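Local structure of uracil-DNA glycosylase (Sulfolobus tokodaii str. 7, 4ZBY) at residues Cys17-Trp20 with Gln21-Thr24; Glu51-Pro54 with Phe55-Ala58; Pro104-Asp107 with Arg108-Asp111; Arg175-Leu178 with Glu179-Lys183. The protein belongs to the uracil-DNA glycosylase superfamily and, in a single alpha/beta domain, holds an iron/sulfur cluster and a bound uracil at separate sites. All blocks are in the same frame, centred on the assembly; numbering follows the deposited sequence.

Interaction 1: residues Cys17-Trp20 with Gln21-Thr24; sequences CKLW and QFRT. With SF4 (iron/sulfur cluster), chain B.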
loop_
_atom_site.group_PDB
_atom_site.type_symbol
_atom_site.label_atom_id
_atom_site.label_comp_id
_atom_site.label_asym_id
_atom_site.label_seq_id
_atom_site.Cartn_x
_atom_site.Cartn_y
_atom_site.Cartn_z
ATOM N N CYS A 17 -4.157 14.859 -11.868
ATOM C CA CYS A 17 -3.583 14.200 -13.039
ATOM C C CYS A 17 -4.689 13.713 -13.960
ATOM O O CYS A 17 -5.865 13.826 -13.632
ATOM C CB CYS A 17 -2.660 13.046 -12.649
ATOM S SG CYS A 17 -3.487 11.518 -12.219
ATOM N N LYS A 18 -4.327 13.204 -15.137
ATOM C CA LYS A 18 -5.352 12.891 -16.120
ATOM C C LYS A 18 -6.233 11.696 -15.755
ATOM O O LYS A 18 -7.236 11.432 -16.421
ATOM C CB LYS A 18 -4.698 12.654 -17.494
ATOM C CG LYS A 18 -3.742 11.485 -17.528
ATOM C CD LYS A 18 -3.058 11.362 -18.894
ATOM C CE LYS A 18 -2.061 10.217 -18.904
ATOM N NZ LYS A 18 -0.972 10.364 -17.880
ATOM N N LEU A 19 -5.897 10.983 -14.689
ATOM C CA LEU A 19 -6.686 9.814 -14.328
ATOM C C LEU A 19 -8.093 10.155 -13.847
ATOM O O LEU A 19 -8.971 9.280 -13.860
ATOM C CB LEU A 19 -5.984 8.993 -13.240
ATOM C CG LEU A 19 -4.648 8.380 -13.671
ATOM C CD1 LEU A 19 -4.030 7.457 -12.623
ATOM C CD2 LEU A 19 -4.850 7.675 -15.026
ATOM N N TRP A 20 -8.315 11.400 -13.421
ATOM C CA TRP A 20 -9.616 11.740 -12.853
ATOM C C TRP A 20 -10.726 11.535 -13.872
ATOM O O TRP A 20 -11.834 11.173 -13.504
ATOM C CB TRP A 20 -9.636 13.186 -12.319
ATOM C CG TRP A 20 -9.847 14.227 -13.400
ATOM C CD1 TRP A 20 -8.884 14.876 -14.113
ATOM C CD2 TRP A 20 -11.103 14.725 -13.876
ATOM N NE1 TRP A 20 -9.459 15.750 -15.002
ATOM C CE2 TRP A 20 -10.822 15.677 -14.875
ATOM C CE3 TRP A 20 -12.436 14.462 -13.551
ATOM C CZ2 TRP A 20 -11.824 16.360 -15.550
ATOM C CZ3 TRP A 20 -13.426 15.135 -14.223
ATOM C CH2 TRP A 20 -13.117 16.079 -15.209
ATOM N N GLN A 21 -10.430 11.753 -15.156
ATOM C CA GLN A 21 -11.455 11.731 -16.172
ATOM C C GLN A 21 -12.114 10.373 -16.376
ATOM O O GLN A 21 -13.223 10.301 -16.899
ATOM C CB GLN A 21 -10.875 12.224 -17.507
ATOM C CG GLN A 21 -9.878 11.266 -18.124
ATOM C CD GLN A 21 -9.162 11.860 -19.331
ATOM O OE1 GLN A 21 -9.715 11.922 -20.439
ATOM N NE2 GLN A 21 -7.921 12.292 -19.126
ATOM N N PHE A 22 -11.444 9.309 -15.950
ATOM C CA PHE A 22 -11.916 7.953 -16.203
ATOM C C PHE A 22 -12.711 7.364 -15.040
ATOM O O PHE A 22 -13.435 6.364 -15.195
ATOM C CB PHE A 22 -10.730 7.026 -16.487
ATOM C CG PHE A 22 -9.823 7.515 -17.578
ATOM C CD1 PHE A 22 -10.298 7.671 -18.877
ATOM C CD2 PHE A 22 -8.491 7.797 -17.305
ATOM C CE1 PHE A 22 -9.454 8.129 -19.894
ATOM C CE2 PHE A 22 -7.644 8.241 -18.298
ATOM C CZ PHE A 22 -8.122 8.406 -19.598
ATOM N N ARG A 23 -12.576 7.979 -13.878
ATOM C CA ARG A 23 -12.985 7.300 -12.657
ATOM C C ARG A 23 -14.478 7.395 -12.366
ATOM O O ARG A 23 -15.193 8.300 -12.838
ATOM C CB ARG A 23 -12.186 7.835 -11.452
ATOM C CG ARG A 23 -12.716 9.136 -10.902
ATOM C CD ARG A 23 -11.821 9.723 -9.820
ATOM N NE ARG A 23 -12.270 11.083 -9.530
ATOM C CZ ARG A 23 -11.462 12.103 -9.255
ATOM N NH1 ARG A 23 -10.143 11.924 -9.206
ATOM N NH2 ARG A 23 -11.974 13.310 -9.036
ATOM N N THR A 24 -14.934 6.415 -11.585
ATOM C CA THR A 24 -16.221 6.490 -10.910
ATOM C C THR A 24 -15.959 7.077 -9.532
ATOM O O THR A 24 -16.557 8.081 -9.158
ATOM C CB THR A 24 -16.889 5.115 -10.771
ATOM O OG1 THR A 24 -17.006 4.527 -12.072
ATOM C CG2 THR A 24 -18.327 5.267 -10.172
HETATM FE FE1 SF4 B . -4.480 11.701 -10.154
HETATM FE FE2 SF4 B . -5.622 13.032 -8.144
HETATM FE FE3 SF4 B . -6.559 10.602 -8.839
HETATM FE FE4 SF4 B . -4.194 10.832 -7.632
HETATM S S1 SF4 B . -6.223 11.318 -6.732
HETATM S S2 SF4 B . -4.656 9.538 -9.410
HETATM S S3 SF4 B . -3.422 12.797 -8.503
HETATM S S4 SF4 B . -6.561 12.514 -10.136
HETATM O O HOH W 1 -14.702 11.086 -13.757
#
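Arg23 spreads one face of its guanidinium over Trp20, whose CB stands 3.3 Å above that plane, while its edge is turned to the iron/sulfur cluster. Both residues belong to the short 3-10 turn and its exit after the iron-binding Cys17, part of the loop between helix 4-12 and strand 30-31 that lines the cluster pocket. The indole of Trp20 is met over one face by the backbone of Gln21: Gln21 CA lies 4.1 Å from the centre of the six-membered ring, a CH-pi contact 23° off the normal. Cys17 O lies at the indole edge, in plane. Over the centre of the Phe22 ring sits Gln21 CG, whereas Leu19 O and Lys18 O approach that ring obliquely. Cys17 SG binds iron FE1 at 2.3 Å; Cys14, Cys86 and Cys102 line the same pocket. Phe22 N donates to Leu19 O at 3.2 Å, with an i to i+3 spacing, and a weak bond joins Arg23 N to Trp20 O. Gln21 folds back along its own turn. With CG between backbone N and carbonyl carbon (chi1 69°) and the chain then extended, NE2 reaches Lys18 O at 2.9 Å in the carbonyl plane, on a lone pair, and the weaker backbone bond of Gln21 N uses this oxygen too. Beside the cluster, Arg23 NH1 also bonds Cys14 O, and Lys18 NZ pairs with Glu98 of helix 96-113. One water donates to both Trp20 O and Arg23 O. Leu19 N points its hydrogen at the iron-bound Cys17 SG, 3.5 Å away and nearly straight at 163°.

Interaction 2: residues Glu51-Pro54 with Phe55-Ala58; sequences EGRP and FVGA. With URA (uracil), chain C.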
loop_
_atom_site.group_PDB
_atom_site.type_symbol
_atom_site.label_atom_id
_atom_site.label_comp_id
_atom_site.label_asym_id
_atom_site.label_seq_id
_atom_site.Cartn_x
_atom_site.Cartn_y
_atom_site.Cartn_z
ATOM N N GLU A 51 -16.287 0.975 -6.117
ATOM C CA GLU A 51 -16.668 1.067 -4.708
ATOM C C GLU A 51 -16.069 2.235 -3.943
ATOM O O GLU A 51 -16.567 2.575 -2.881
ATOM C CB GLU A 51 -16.312 -0.249 -3.989
ATOM C CG GLU A 51 -17.203 -1.394 -4.438
ATOM C CD GLU A 51 -16.821 -2.732 -3.827
ATOM O OE1 GLU A 51 -16.543 -2.780 -2.608
ATOM O OE2 GLU A 51 -16.801 -3.734 -4.579
ATOM N N GLY A 52 -15.004 2.842 -4.453
ATOM C CA GLY A 52 -14.295 3.885 -3.720
ATOM C C GLY A 52 -13.432 3.382 -2.562
ATOM O O GLY A 52 -13.111 4.131 -1.640
ATOM N N ARG A 53 -13.056 2.108 -2.617
ATOM C CA ARG A 53 -12.393 1.415 -1.500
ATOM C C ARG A 53 -11.206 0.636 -2.039
ATOM O O ARG A 53 -11.297 0.113 -3.126
ATOM C CB ARG A 53 -13.357 0.449 -0.815
ATOM C CG ARG A 53 -14.725 1.007 -0.485
ATOM C CD ARG A 53 -15.505 -0.038 0.244
ATOM N NE ARG A 53 -14.666 -0.601 1.297
ATOM C CZ ARG A 53 -14.871 -1.779 1.870
ATOM N NH1 ARG A 53 -15.915 -2.526 1.514
ATOM N NH2 ARG A 53 -14.041 -2.200 2.816
ATOM N N PRO A 54 -10.095 0.549 -1.283
ATOM C CA PRO A 54 -8.933 -0.190 -1.776
ATOM C C PRO A 54 -9.085 -1.703 -1.562
ATOM O O PRO A 54 -9.754 -2.142 -0.617
ATOM C CB PRO A 54 -7.781 0.377 -0.941
ATOM C CG PRO A 54 -8.433 0.714 0.354
ATOM C CD PRO A 54 -9.840 1.181 0.030
ATOM N N PHE A 55 -8.460 -2.476 -2.444
ATOM C CA PHE A 55 -8.339 -3.917 -2.260
ATOM C C PHE A 55 -9.675 -4.600 -1.875
ATOM O O PHE A 55 -9.835 -5.186 -0.782
ATOM C CB PHE A 55 -7.225 -4.200 -1.231
ATOM C CG PHE A 55 -5.829 -4.044 -1.799
ATOM C CD1 PHE A 55 -5.338 -4.963 -2.716
ATOM C CD2 PHE A 55 -5.018 -2.977 -1.436
ATOM C CE1 PHE A 55 -4.062 -4.841 -3.233
ATOM C CE2 PHE A 55 -3.752 -2.837 -1.965
ATOM C CZ PHE A 55 -3.266 -3.766 -2.849
ATOM N N VAL A 56 -10.634 -4.546 -2.801
ATOM C CA VAL A 56 -11.936 -5.198 -2.588
ATOM C C VAL A 56 -12.289 -6.227 -3.663
ATOM O O VAL A 56 -13.279 -6.945 -3.548
ATOM C CB VAL A 56 -13.095 -4.159 -2.493
ATOM C CG1 VAL A 56 -13.036 -3.431 -1.169
ATOM C CG2 VAL A 56 -13.092 -3.162 -3.661
ATOM N N GLY A 57 -11.496 -6.276 -4.716
ATOM C CA GLY A 57 -11.674 -7.292 -5.746
ATOM C C GLY A 57 -11.018 -8.593 -5.305
ATOM O O GLY A 57 -10.696 -8.754 -4.124
ATOM N N ALA A 58 -10.811 -9.520 -6.240
ATOM C CA ALA A 58 -10.209 -10.817 -5.914
ATOM C C ALA A 58 -8.861 -10.693 -5.195
ATOM O O ALA A 58 -8.617 -11.362 -4.177
ATOM C CB ALA A 58 -10.036 -11.650 -7.185
HETATM N N1 URA C . -4.502 -3.503 -6.738
HETATM C C2 URA C . -3.859 -2.562 -6.011
HETATM O O2 URA C . -2.693 -2.265 -6.193
HETATM N N3 URA C . -4.621 -1.824 -5.195
HETATM C C4 URA C . -5.956 -1.933 -5.028
HETATM O O4 URA C . -6.513 -1.242 -4.193
HETATM C C5 URA C . -6.592 -2.932 -5.793
HETATM C C6 URA C . -5.858 -3.706 -6.627
HETATM O O HOH W 2 -15.669 -6.288 -4.726
#
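A water joins Glu51 to Val56, donating one hydrogen to Val56 O at 2.7 Å and the other to Glu51 OE2 at 2.8 Å. The two side chains come from opposite directions, and the carboxylate meets the valine by its other oxygen, with Glu51 OE1 3.6 Å from Val56 CG2. The second methyl serves Arg53: Val56 CG1 sits 3.9 Å above the guanidinium plane, over its centre. That placement follows from a bend in the arginine at chi3 (47°), after which the two side chains cross at about a right angle and Arg53 NH2 reaches a salt bridge with Glu30. This is the loop between helix 46-51 and helix 58-71, and it forms part of the uracil pocket in this glycosylase superfamily. Gly52, with positive phi, lets the chain leave the first helix; Gly57 is the N-cap of the second. Phe55 N hydrogen-bonds uracil O4 at 2.9 Å, and the phenyl ring lies along the base, one face meeting uracil N3 at a height of 3.3 Å, offset toward the rim. The same base is held by Asn82, His164 and the backbone N of Glu42. Phe55 has left-handed backbone angles (phi 48°), and Pro54 O lies 3.0 Å from Phe55 O. Both of these oxygens accept from Arg75, from NH2 and NH1 in turn, while Glu48 OE2 accepts from both Val56 N and Gly57 N.

Interaction 3: residues Pro104-Asp107 with Arg108-Asp111; sequences PYLD and RQID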
loop_
_atom_site.group_PDB
_atom_site.type_symbol
_atom_site.label_atom_id
_atom_site.label_comp_id
_atom_site.label_asym_id
_atom_site.label_seq_id
_atom_site.Cartn_x
_atom_site.Cartn_y
_atom_site.Cartn_z
ATOM N N PRO A 104 2.197 12.712 -3.409
ATOM C CA PRO A 104 2.213 13.546 -2.198
ATOM C C PRO A 104 1.084 13.227 -1.217
ATOM O O PRO A 104 1.249 13.476 -0.014
ATOM C CB PRO A 104 2.070 14.963 -2.748
ATOM C CG PRO A 104 2.747 14.897 -4.084
ATOM C CD PRO A 104 2.343 13.536 -4.626
ATOM N N TYR A 105 -0.024 12.666 -1.702
ATOM C CA TYR A 105 -1.091 12.224 -0.803
ATOM C C TYR A 105 -0.602 11.099 0.084
ATOM O O TYR A 105 -0.847 11.109 1.283
ATOM C CB TYR A 105 -2.319 11.742 -1.584
ATOM C CG TYR A 105 -3.098 12.831 -2.314
ATOM C CD1 TYR A 105 -3.453 14.003 -1.655
ATOM C CD2 TYR A 105 -3.491 12.666 -3.649
ATOM C CE1 TYR A 105 -4.202 14.984 -2.275
ATOM C CE2 TYR A 105 -4.240 13.645 -4.290
ATOM C CZ TYR A 105 -4.590 14.810 -3.581
ATOM O OH TYR A 105 -5.319 15.811 -4.181
ATOM N N LEU A 106 0.082 10.122 -0.509
ATOM C CA LEU A 106 0.646 9.027 0.295
ATOM C C LEU A 106 1.688 9.537 1.325
ATOM O O LEU A 106 1.678 9.116 2.479
ATOM C CB LEU A 106 1.281 7.990 -0.627
ATOM C CG LEU A 106 1.979 6.815 0.066
ATOM C CD1 LEU A 106 0.979 6.043 0.879
ATOM C CD2 LEU A 106 2.645 5.911 -0.968
ATOM N N ASP A 107 2.575 10.419 0.883
ATOM C CA ASP A 107 3.548 11.075 1.764
ATOM C C ASP A 107 2.824 11.669 2.967
ATOM O O ASP A 107 3.254 11.516 4.110
ATOM C CB ASP A 107 4.302 12.198 1.057
ATOM C CG ASP A 107 5.186 11.716 -0.064
ATOM O OD1 ASP A 107 5.490 10.511 -0.137
ATOM O OD2 ASP A 107 5.594 12.567 -0.868
ATOM N N ARG A 108 1.721 12.360 2.693
ATOM C CA ARG A 108 0.973 13.028 3.755
ATOM C C ARG A 108 0.316 12.022 4.679
ATOM O O ARG A 108 0.228 12.248 5.897
ATOM C CB ARG A 108 -0.072 13.967 3.156
ATOM C CG ARG A 108 0.563 15.186 2.499
ATOM C CD ARG A 108 -0.430 15.978 1.651
ATOM N NE ARG A 108 -1.610 16.409 2.399
ATOM C CZ ARG A 108 -2.670 16.969 1.826
ATOM N NH1 ARG A 108 -2.675 17.147 0.510
ATOM N NH2 ARG A 108 -3.716 17.340 2.554
ATOM N N GLN A 109 -0.126 10.902 4.115
ATOM C CA GLN A 109 -0.787 9.870 4.910
ATOM C C GLN A 109 0.231 9.199 5.831
ATOM O O GLN A 109 -0.046 8.945 7.027
ATOM C CB GLN A 109 -1.493 8.837 4.002
ATOM C CG GLN A 109 -2.687 9.427 3.295
ATOM C CD GLN A 109 -3.276 8.501 2.241
ATOM O OE1 GLN A 109 -2.535 7.868 1.489
ATOM N NE2 GLN A 109 -4.609 8.396 2.201
ATOM N N ILE A 110 1.404 8.905 5.279
ATOM C CA ILE A 110 2.487 8.357 6.093
ATOM C C ILE A 110 2.894 9.336 7.197
ATOM O O ILE A 110 3.104 8.922 8.342
ATOM C CB ILE A 110 3.707 7.995 5.228
ATOM C CG1 ILE A 110 3.351 6.896 4.243
ATOM C CG2 ILE A 110 4.899 7.572 6.109
ATOM C CD1 ILE A 110 4.432 6.672 3.201
ATOM N N ASP A 111 2.981 10.626 6.867
ATOM C CA ASP A 111 3.377 11.653 7.836
ATOM C C ASP A 111 2.481 11.673 9.050
ATOM O O ASP A 111 2.933 11.946 10.178
ATOM C CB ASP A 111 3.350 13.042 7.187
ATOM C CG ASP A 111 4.577 13.316 6.380
ATOM O OD1 ASP A 111 5.461 12.443 6.392
ATOM O OD2 ASP A 111 4.672 14.402 5.752
#
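Arg108 runs back along helix 96-113 toward Pro104 and Tyr105, one turn earlier. Its CB is 3.5 Å from both Pro104 O and Tyr105 O; CG passes 3.1 Å from Pro104 O, and CD stays beside the same oxygen. A bend at chi3 (56°) then turns the guanidinium toward Tyr105, where NH1 lies 3.8 Å from CE1, at the ring edge and near its plane. The two side chains point the same way, their planes 45° apart. The charge is met by helix 4-12 and the N-terminal segment: NE forms a salt bridge with Asp2, NH1 with Glu10. Tyr105 also touches the iron/sulfur cluster, so the pair stands where this helix, helix 4-12 and the cluster pocket come together.

The backbone keeps the i to i+4 pattern, with Arg108 N bonded to Pro104 O, although the helix is kinked at Pro104. Gln109 is held by both ends of its amide, NE2 donating to Pro28 O and OE1 accepting from Lys85 NZ. On the side facing strands 37-41 and 79-82, Leu106 CD1 lies 4.0 Å from Gln109 OE1, and Leu106 CG is just as far from Ile110 CD1.

Interaction 4: residues Arg175-Leu178 with Glu179-Lys183; sequences RKIL and EEDFK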
loop_
_atom_site.group_PDB
_atom_site.type_symbol
_atom_site.label_atom_id
_atom_site.label_comp_id
_atom_site.label_asym_id
_atom_site.label_seq_id
_atom_site.Cartn_x
_atom_site.Cartn_y
_atom_site.Cartn_z
ATOM N N ARG A 175 1.957 -17.729 -4.025
ATOM C CA ARG A 175 1.102 -17.525 -2.873
ATOM C C ARG A 175 1.784 -17.991 -1.593
ATOM O O ARG A 175 1.727 -17.309 -0.573
ATOM C CB ARG A 175 -0.221 -18.252 -3.031
ATOM C CG ARG A 175 -1.254 -17.703 -2.066
ATOM C CD ARG A 175 -2.511 -18.520 -2.063
ATOM N NE ARG A 175 -3.149 -18.501 -0.749
ATOM C CZ ARG A 175 -4.464 -18.501 -0.566
ATOM N NH1 ARG A 175 -4.968 -18.495 0.659
ATOM N NH2 ARG A 175 -5.273 -18.500 -1.617
ATOM N N LYS A 176 2.415 -19.162 -1.641
ATOM C CA LYS A 176 3.082 -19.664 -0.453
ATOM C C LYS A 176 4.169 -18.697 -0.013
ATOM O O LYS A 176 4.391 -18.508 1.191
ATOM C CB LYS A 176 3.659 -21.061 -0.711
ATOM C CG LYS A 176 2.646 -22.156 -0.513
ATOM C CD LYS A 176 2.394 -22.345 0.968
ATOM C CE LYS A 176 1.238 -23.285 1.247
ATOM N NZ LYS A 176 1.072 -23.486 2.716
ATOM N N ILE A 177 4.843 -18.078 -0.981
ATOM C CA ILE A 177 5.899 -17.122 -0.665
ATOM C C ILE A 177 5.329 -15.874 0.016
ATOM O O ILE A 177 5.896 -15.351 0.981
ATOM C CB ILE A 177 6.674 -16.707 -1.920
ATOM C CG1 ILE A 177 7.394 -17.935 -2.473
ATOM C CG2 ILE A 177 7.664 -15.581 -1.598
ATOM C CD1 ILE A 177 8.371 -17.652 -3.605
ATOM N N LEU A 178 4.201 -15.410 -0.502
ATOM C CA LEU A 178 3.518 -14.259 0.069
ATOM C C LEU A 178 3.035 -14.563 1.496
ATOM O O LEU A 178 3.173 -13.734 2.387
ATOM C CB LEU A 178 2.357 -13.847 -0.846
ATOM C CG LEU A 178 1.555 -12.602 -0.456
ATOM C CD1 LEU A 178 2.427 -11.400 -0.344
ATOM C CD2 LEU A 178 0.482 -12.354 -1.540
ATOM N N GLU A 179 2.528 -15.770 1.722
ATOM C CA GLU A 179 2.094 -16.170 3.047
ATOM C C GLU A 179 3.253 -16.181 4.023
ATOM O O GLU A 179 3.116 -15.740 5.160
ATOM C CB GLU A 179 1.396 -17.531 2.997
ATOM C CG GLU A 179 0.107 -17.470 2.172
ATOM C CD GLU A 179 -0.550 -18.821 1.943
ATOM O OE1 GLU A 179 0.117 -19.861 2.141
ATOM O OE2 GLU A 179 -1.739 -18.831 1.553
ATOM N N GLU A 180 4.396 -16.676 3.568
ATOM C CA GLU A 180 5.588 -16.714 4.399
ATOM C C GLU A 180 6.059 -15.298 4.696
ATOM O O GLU A 180 6.510 -15.012 5.799
ATOM C CB GLU A 180 6.694 -17.522 3.712
ATOM C CG GLU A 180 6.385 -19.007 3.635
ATOM C CD GLU A 180 6.147 -19.620 5.004
ATOM O OE1 GLU A 180 7.069 -19.568 5.845
ATOM O OE2 GLU A 180 5.034 -20.137 5.245
ATOM N N ASP A 181 5.946 -14.415 3.709
ATOM C CA ASP A 181 6.281 -13.006 3.911
ATOM C C ASP A 181 5.357 -12.409 4.970
ATOM O O ASP A 181 5.813 -11.644 5.810
ATOM C CB ASP A 181 6.173 -12.193 2.623
ATOM C CG ASP A 181 7.418 -12.305 1.760
ATOM O OD1 ASP A 181 8.396 -12.916 2.214
ATOM O OD2 ASP A 181 7.406 -11.786 0.626
ATOM N N PHE A 182 4.074 -12.785 4.960
ATOM C CA PHE A 182 3.152 -12.242 5.955
ATOM C C PHE A 182 3.445 -12.813 7.347
ATOM O O PHE A 182 3.261 -12.110 8.342
ATOM C CB PHE A 182 1.690 -12.468 5.550
ATOM C CG PHE A 182 1.100 -11.313 4.779
ATOM C CD1 PHE A 182 1.665 -10.892 3.599
ATOM C CD2 PHE A 182 -0.013 -10.634 5.257
ATOM C CE1 PHE A 182 1.138 -9.819 2.889
ATOM C CE2 PHE A 182 -0.544 -9.552 4.548
ATOM C CZ PHE A 182 0.029 -9.144 3.383
ATOM N N LYS A 183 3.921 -14.058 7.417
ATOM C CA LYS A 183 4.366 -14.635 8.692
ATOM C C LYS A 183 5.519 -13.816 9.274
ATOM O O LYS A 183 5.590 -13.585 10.485
ATOM C CB LYS A 183 4.799 -16.099 8.523
ATOM C CG LYS A 183 3.662 -17.070 8.205
ATOM C CD LYS A 183 4.168 -18.516 8.079
ATOM C CE LYS A 183 3.032 -19.495 7.766
ATOM N NZ LYS A 183 3.522 -20.886 7.528
HETATM O O HOH W 3 3.555 -20.574 3.243
#
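Arg175 and Glu179 set their flat groups almost perpendicular, guanidinium and carboxylate planes 89° apart. Glu179 OE2 lies close to the guanidinium plane, at its edge, and takes the Arg175 NE hydrogen in a nearly straight 2.7 Å salt bridge. Seen from the carboxylate, the donor sits 40° above its plane. The same oxygen also receives a weak bond from NH1 at 3.4 Å, two N-H groups on one acceptor. The arginine gets there with CG anti to its backbone nitrogen (chi1 -162°), which carries the chain outward and somewhat toward the following turn. Lys176 comes to the other carboxylate oxygen: its CD is 3.6 Å from Glu179 OE1, but NZ stops at 3.8 Å, so this ion pair is long. The three residues make a salt-bridge network on a partly exposed flank of helix 172-190, where every i to i+4 backbone bond from Glu179 N to Phe182 N is in place. On the buried flank the chemistry turns apolar. Leu178 and Phe182 lie side by side, pointing the same way, with Leu178 CD1 3.8 Å from Phe182 CE1; Leu178 packs on Met66 and Phe182 on Leu63, both of helix 58-71, and Leu178 also touches Thr162 of strand 155-162. Asp181, buried too, touches Phe160 and Thr162 of that strand and forms a salt bridge through OD1 with Arg144.

Overall arrangement
Only interaction 1 is a surface contact; interactions 2, 3 and 4 are partly buried. Interactions 1 and 2 are loops beside the two bound groups, their nearest atoms about 6 Å apart, whereas 3 and 4 each stay within one long helix, on opposite sides of the chain's centre. Bound groups shape both loops: sulfur-to-iron ligation in one, a base held by a backbone N-H and a phenyl face in the other, where Val56 methyls also meet Glu51 and Arg53. Both helices show i to i+4 bonds, with Leu106, Ile110, Leu178 and Phe182 packed inward, although the buried Gln109 and Asp181 are polar and satisfied by partners elsewhere. Tyr105 carries interaction 3 to the cluster.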